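Local coordinates for 5-formaminoimidazole-4-carboxamide-1-(beta)-D-ribofuranosyl 5'-monophosphate synthetase (Methanocaldococcus jannaschii, PDB 2R7L), which catalyses the ATP- and formate-dependent formylation of AICAR to FAICAR without folates, a step in archaeal purine biosynthesis, at residues A[87-91]-A[108-113]; A[46-51]-A[68-73]. One frame throughout, in Å; residues are numbered along the deposited sequence.

Contact 1: A[87-91]-A[108-113]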
loop_
_atom_site.group_PDB
_atom_site.type_symbol
_atom_site.label_atom_id
_atom_site.label_comp_id
_atom_site.label_asym_id
_atom_site.label_seq_id
_atom_site.Cartn_x
_atom_site.Cartn_y
_atom_site.Cartn_z
ATOM N N SER A 87 -25.457 -13.930 -10.042
ATOM C CA SER A 87 -24.464 -13.290 -10.907
ATOM C C SER A 87 -25.013 -12.155 -11.754
ATOM O O SER A 87 -26.050 -12.299 -12.413
ATOM C CB SER A 87 -23.837 -14.323 -11.836
ATOM O OG SER A 87 -23.293 -15.419 -11.120
ATOM N N ILE A 88 -24.315 -11.023 -11.726
ATOM C CA ILE A 88 -24.439 -10.007 -12.762
ATOM C C ILE A 88 -23.338 -10.292 -13.781
ATOM O O ILE A 88 -22.150 -10.291 -13.438
ATOM C CB ILE A 88 -24.241 -8.596 -12.211
ATOM C CG1 ILE A 88 -25.309 -8.269 -11.161
ATOM C CG2 ILE A 88 -24.242 -7.561 -13.345
ATOM C CD1 ILE A 88 -25.140 -6.896 -10.533
ATOM N N VAL A 89 -23.732 -10.553 -15.027
ATOM C CA VAL A 89 -22.774 -10.867 -16.087
ATOM C C VAL A 89 -22.150 -9.610 -16.685
ATOM O O VAL A 89 -22.853 -8.650 -17.015
ATOM C CB VAL A 89 -23.418 -11.692 -17.216
ATOM C CG1 VAL A 89 -22.471 -11.803 -18.413
ATOM C CG2 VAL A 89 -23.799 -13.074 -16.704
ATOM N N VAL A 90 -20.826 -9.615 -16.809
ATOM C CA VAL A 90 -20.123 -8.537 -17.509
ATOM C C VAL A 90 -19.816 -9.001 -18.937
ATOM O O VAL A 90 -19.061 -9.955 -19.145
ATOM C CB VAL A 90 -18.831 -8.107 -16.771
ATOM C CG1 VAL A 90 -18.053 -7.075 -17.585
ATOM C CG2 VAL A 90 -19.178 -7.541 -15.393
ATOM N N PRO A 91 -20.435 -8.346 -19.925
ATOM C CA PRO A 91 -20.307 -8.791 -21.303
ATOM C C PRO A 91 -19.002 -8.332 -21.944
ATOM O O PRO A 91 -18.457 -7.278 -21.589
ATOM C CB PRO A 91 -21.493 -8.114 -21.987
ATOM C CG PRO A 91 -21.654 -6.841 -21.242
ATOM C CD PRO A 91 -21.291 -7.151 -19.807
ATOM N N PHE A 108 -31.067 -14.486 -23.527
ATOM C CA PHE A 108 -30.155 -14.602 -22.381
ATOM C C PHE A 108 -30.723 -13.913 -21.142
ATOM O O PHE A 108 -30.496 -12.726 -20.923
ATOM C CB PHE A 108 -28.770 -14.033 -22.721
ATOM C CG PHE A 108 -27.689 -14.482 -21.784
ATOM C CD1 PHE A 108 -27.116 -13.597 -20.887
ATOM C CD2 PHE A 108 -27.255 -15.793 -21.793
ATOM C CE1 PHE A 108 -26.121 -14.013 -20.018
ATOM C CE2 PHE A 108 -26.261 -16.214 -20.923
ATOM C CZ PHE A 108 -25.696 -15.323 -20.039
ATOM N N LEU A 109 -31.465 -14.668 -20.335
ATOM C CA LEU A 109 -32.160 -14.104 -19.180
ATOM C C LEU A 109 -31.288 -14.081 -17.924
ATOM O O LEU A 109 -31.516 -14.839 -16.981
ATOM C CB LEU A 109 -33.462 -14.867 -18.917
ATOM C CG LEU A 109 -34.543 -14.755 -19.993
ATOM C CD1 LEU A 109 -35.672 -15.739 -19.719
ATOM C CD2 LEU A 109 -35.070 -13.330 -20.078
ATOM N N VAL A 110 -30.285 -13.209 -17.930
ATOM C CA VAL A 110 -29.403 -13.015 -16.786
ATOM C C VAL A 110 -29.048 -11.543 -16.740
ATOM O O VAL A 110 -28.743 -10.955 -17.773
ATOM C CB VAL A 110 -28.113 -13.845 -16.910
ATOM C CG1 VAL A 110 -27.346 -13.859 -15.583
ATOM C CG2 VAL A 110 -28.433 -15.260 -17.345
ATOM N N PRO A 111 -29.119 -10.925 -15.548
ATOM C CA PRO A 111 -28.757 -9.518 -15.434
ATOM C C PRO A 111 -27.379 -9.275 -16.041
ATOM O O PRO A 111 -26.493 -10.119 -15.919
ATOM C CB PRO A 111 -28.734 -9.291 -13.922
ATOM C CG PRO A 111 -29.709 -10.277 -13.393
ATOM C CD PRO A 111 -29.553 -11.490 -14.259
ATOM N N MET A 112 -27.208 -8.139 -16.704
ATOM C CA MET A 112 -25.986 -7.889 -17.460
ATOM C C MET A 112 -25.569 -6.450 -17.267
ATOM O O MET A 112 -26.389 -5.549 -17.399
ATOM C CB MET A 112 -26.212 -8.167 -18.949
ATOM C CG MET A 112 -25.092 -8.954 -19.617
ATOM S SD MET A 112 -25.345 -9.176 -21.396
ATOM C CE MET A 112 -25.465 -7.453 -21.900
ATOM N N PHE A 113 -24.299 -6.233 -16.937
ATOM C CA PHE A 113 -23.791 -4.876 -16.791
ATOM C C PHE A 113 -23.717 -4.202 -18.163
ATOM O O PHE A 113 -23.179 -4.774 -19.107
ATOM C CB PHE A 113 -22.408 -4.887 -16.129
ATOM C CG PHE A 113 -21.841 -3.517 -15.898
ATOM C CD1 PHE A 113 -22.224 -2.771 -14.793
ATOM C CD2 PHE A 113 -20.932 -2.968 -16.788
ATOM C CE1 PHE A 113 -21.707 -1.503 -14.576
ATOM C CE2 PHE A 113 -20.413 -1.701 -16.579
ATOM C CZ PHE A 113 -20.795 -0.969 -15.465
#
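Val89 meets Met112 across a single backbone bridge, and the two bonds that make it show its parallel sense: Val89 N donates to Pro111 O at 2.9 Å, and Phe113 N donates to Val89 O at 2.8 Å. The first is straight at hydrogen (166°), although its donor stands tilted from the Pro111 carbonyl plane. The same Val89 O also takes a CA-H...O contact from Met112 CA at 3.3 Å, so this buried oxygen is gripped twice. Packing is tight from here toward Pro91. Met112 CG lies 4.0 Å from Val89 CB, and the bend at the thioether brings CE to within 3.9 Å of Pro91 CG. The first torsion of Met112, -136°, falls well away from a staggered position, which may be the price of this fit. Pro91 CD in turn presses to 3.1 Å from Phe113 O. Strand 87-89 is an outermost member of the parallel sheet of the Rossmann-like N-terminal region, and residues 111-113 run beside it as a short added edge. Side chains alternate accordingly: Ile88 and Val90 each bring CG2 near Phe113 CB, whose ring continues toward Ile343 and Ile347 of helix 339-353, while Val89 shares its side with Met112 and helix 76-84. An alanine in place of Met112 would probably open a gap beside Val89 CB and strip Pro91 of its thioether cover. Contacts thin out toward Phe108. Val89 CG2 reaches Val110 CG1 at 3.8 Å, the two side chains crossing at about a right angle, but approaches Phe108 CE1 only at 4.2 Å, at the ring edge. Beyond lies the inverse gamma turn centred on partly exposed Leu109, whose backbone N and O bond to Gln79 and Arg83 instead.

Contact 2: A[46-51]-A[68-73]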
loop_
_atom_site.group_PDB
_atom_site.type_symbol
_atom_site.label_atom_id
_atom_site.label_comp_id
_atom_site.label_asym_id
_atom_site.label_seq_id
_atom_site.Cartn_x
_atom_site.Cartn_y
_atom_site.Cartn_z
ATOM N N ILE A 46 -17.181 -18.753 -16.536
ATOM C CA ILE A 46 -17.544 -19.815 -17.469
ATOM C C ILE A 46 -16.312 -20.244 -18.259
ATOM O O ILE A 46 -15.655 -19.419 -18.902
ATOM C CB ILE A 46 -18.650 -19.381 -18.431
ATOM C CG1 ILE A 46 -19.813 -18.774 -17.654
ATOM C CG2 ILE A 46 -19.118 -20.567 -19.260
ATOM C CD1 ILE A 46 -20.943 -18.294 -18.531
ATOM N N THR A 47 -15.990 -21.531 -18.199
ATOM C CA THR A 47 -14.789 -22.044 -18.838
ATOM C C THR A 47 -15.030 -23.441 -19.439
ATOM O O THR A 47 -16.164 -23.910 -19.489
ATOM C CB THR A 47 -13.617 -22.063 -17.845
ATOM O OG1 THR A 47 -12.411 -22.423 -18.522
ATOM C CG2 THR A 47 -13.884 -23.058 -16.711
ATOM N N MET A 48 -13.967 -24.089 -19.909
ATOM C CA MET A 48 -14.075 -25.421 -20.493
ATOM C C MET A 48 -12.731 -26.120 -20.431
ATOM O O MET A 48 -11.701 -25.476 -20.231
ATOM C CB MET A 48 -14.601 -25.372 -21.945
ATOM C CG MET A 48 -13.794 -24.506 -22.919
ATOM S SD MET A 48 -14.306 -24.659 -24.658
ATOM C CE MET A 48 -13.469 -26.182 -25.093
ATOM N N LYS A 49 -12.741 -27.440 -20.577
ATOM C CA LYS A 49 -11.504 -28.203 -20.543
ATOM C C LYS A 49 -10.600 -27.722 -21.670
ATOM O O LYS A 49 -11.064 -27.476 -22.783
ATOM C CB LYS A 49 -11.781 -29.703 -20.679
ATOM C CG LYS A 49 -12.603 -30.301 -19.543
ATOM C CD LYS A 49 -12.593 -31.823 -19.601
ATOM C CE LYS A 49 -13.441 -32.430 -18.490
ATOM N NZ LYS A 49 -13.439 -33.926 -18.520
ATOM N N GLY A 50 -9.314 -27.580 -21.371
ATOM C CA GLY A 50 -8.353 -27.086 -22.345
ATOM C C GLY A 50 -8.120 -25.582 -22.309
ATOM O O GLY A 50 -7.080 -25.107 -22.767
ATOM N N ARG A 51 -9.083 -24.834 -21.768
ATOM C CA ARG A 51 -8.997 -23.371 -21.725
ATOM C C ARG A 51 -9.152 -22.759 -20.321
ATOM O O ARG A 51 -9.422 -21.560 -20.186
ATOM C CB ARG A 51 -10.036 -22.764 -22.669
ATOM C CG ARG A 51 -9.822 -23.126 -24.140
ATOM C CD ARG A 51 -10.764 -22.355 -25.048
ATOM N NE ARG A 51 -10.475 -20.920 -25.074
ATOM C CZ ARG A 51 -11.057 -20.055 -25.902
ATOM N NH1 ARG A 51 -11.958 -20.483 -26.780
ATOM N NH2 ARG A 51 -10.740 -18.767 -25.859
ATOM N N ASP A 68 -19.349 -27.684 -22.305
ATOM C CA ASP A 68 -18.728 -28.573 -23.284
ATOM C C ASP A 68 -18.003 -27.770 -24.359
ATOM O O ASP A 68 -16.884 -28.101 -24.755
ATOM C CB ASP A 68 -19.774 -29.495 -23.915
ATOM C CG ASP A 68 -20.122 -30.674 -23.023
ATOM O OD1 ASP A 68 -21.320 -31.025 -22.945
ATOM O OD2 ASP A 68 -19.200 -31.245 -22.398
ATOM N N ASN A 69 -18.662 -26.710 -24.813
ATOM C CA ASN A 69 -18.110 -25.757 -25.764
ATOM C C ASN A 69 -18.698 -24.405 -25.411
ATOM O O ASN A 69 -19.837 -24.337 -24.938
ATOM C CB ASN A 69 -18.510 -26.129 -27.198
ATOM C CG ASN A 69 -17.859 -27.418 -27.674
ATOM O OD1 ASN A 69 -16.661 -27.453 -27.968
ATOM N ND2 ASN A 69 -18.650 -28.486 -27.758
ATOM N N PHE A 70 -17.946 -23.331 -25.643
ATOM C CA PHE A 70 -18.401 -22.002 -25.236
ATOM C C PHE A 70 -19.734 -21.639 -25.871
ATOM O O PHE A 70 -20.396 -20.690 -25.452
ATOM C CB PHE A 70 -17.362 -20.917 -25.546
ATOM C CG PHE A 70 -16.188 -20.897 -24.602
ATOM C CD1 PHE A 70 -15.072 -20.126 -24.885
ATOM C CD2 PHE A 70 -16.188 -21.663 -23.445
ATOM C CE1 PHE A 70 -13.986 -20.103 -24.025
ATOM C CE2 PHE A 70 -15.102 -21.643 -22.581
ATOM C CZ PHE A 70 -14.001 -20.865 -22.872
ATOM N N SER A 71 -20.129 -22.394 -26.890
ATOM C CA SER A 71 -21.397 -22.133 -27.550
ATOM C C SER A 71 -22.570 -22.441 -26.617
ATOM O O SER A 71 -23.659 -21.887 -26.773
ATOM C CB SER A 71 -21.503 -22.942 -28.840
ATOM O OG SER A 71 -22.350 -22.283 -29.763
ATOM N N ASP A 72 -22.329 -23.307 -25.635
ATOM C CA ASP A 72 -23.371 -23.748 -24.705
ATOM C C ASP A 72 -23.846 -22.667 -23.737
ATOM O O ASP A 72 -24.896 -22.811 -23.112
ATOM C CB ASP A 72 -22.898 -24.968 -23.918
ATOM C CG ASP A 72 -22.623 -26.157 -24.806
ATOM O OD1 ASP A 72 -23.268 -26.265 -25.868
ATOM O OD2 ASP A 72 -21.763 -26.987 -24.445
ATOM N N ILE A 73 -23.081 -21.587 -23.616
ATOM C CA ILE A 73 -23.385 -20.551 -22.630
ATOM C C ILE A 73 -24.730 -19.866 -22.872
ATOM O O ILE A 73 -25.202 -19.089 -22.037
ATOM C CB ILE A 73 -22.258 -19.506 -22.538
ATOM C CG1 ILE A 73 -22.277 -18.577 -23.752
ATOM C CG2 ILE A 73 -20.921 -20.206 -22.416
ATOM C CD1 ILE A 73 -21.112 -17.605 -23.794
#
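Met48 and Asp68 bring their CA atoms to 6.3 Å, while Ile46 and Ile73 stand 7.8 Å apart by the same measure, separations too wide for strand pairing. After strand 43-47, a type II turn from Met48 to Arg51, closed by Arg51 N to Met48 O at 3.1 Å, turns the chain back with Gly50 in its third position. In the other segment, the 3-10 turn starting at Phe70 is tightened by a bond from Asp72 N to Asn69 O, and Asp72 OD2 accepts the Asn69 N-H from above the carboxylate plane. Side chains carry most of the contact, with Phe70 at its middle. Met48 places SD over one ring face, 4.0 Å from the centroid and 22° off the normal, which is a Met-aromatic contact; with chi1 at 56° its CG lies between the backbone N and the carbonyl carbon, pointing the chain at the ring. The first segment is the carboxyl-terminal end of strand 43-47 and the turn after it, and the second follows the neighbouring parallel strand 63-66. This is the side of a Rossmann-like sheet where ligands usually bind, and the Arg51 side chain lies about 5 Å from bound AICAR. Phe70 CE2 meets Thr47 C edge-on at 3.6 Å. Phe70 CE1 sits over the centre of the guanidinium, 3.4 Å from Arg51 NH1, with the two planes 41° apart and thus well short of a parallel stack. That NH1 hydrogen-bonds Tyr98 OH, whose ring also packs edge-to-face with Phe70, and Arg51 touches Ser266 of a second subunit. Deeper in, Ile46 CG2 meets Ile73 CG2 at 3.7 Å, methyl against methyl.

Overall arrangement
After helix 4-11 the chain lays down strand 20-24 and, past helix 29-38, strand 43-47, whose end opens contact 2. Helix 53-57 and strand 63-66 fill that loop before residues 68-73 close it. Helix 76-84 then leads across to strand 87-89 on the far side of 20-24, where contact 1 opens; helices 93-99 and 101-106 intervene before 108-113 returns alongside. The loops run in series, neither nested nor crossed. Contact 2 joins the end of strand 43-47 and its turn to the loop after the adjacent strand 63-66, whereas contact 1 adds to the opposite margin of the same sheet. Their centres lie about 17 Å apart, yet they meet directly where Phe108 CE2 packs 3.3 Å from Ile73 O.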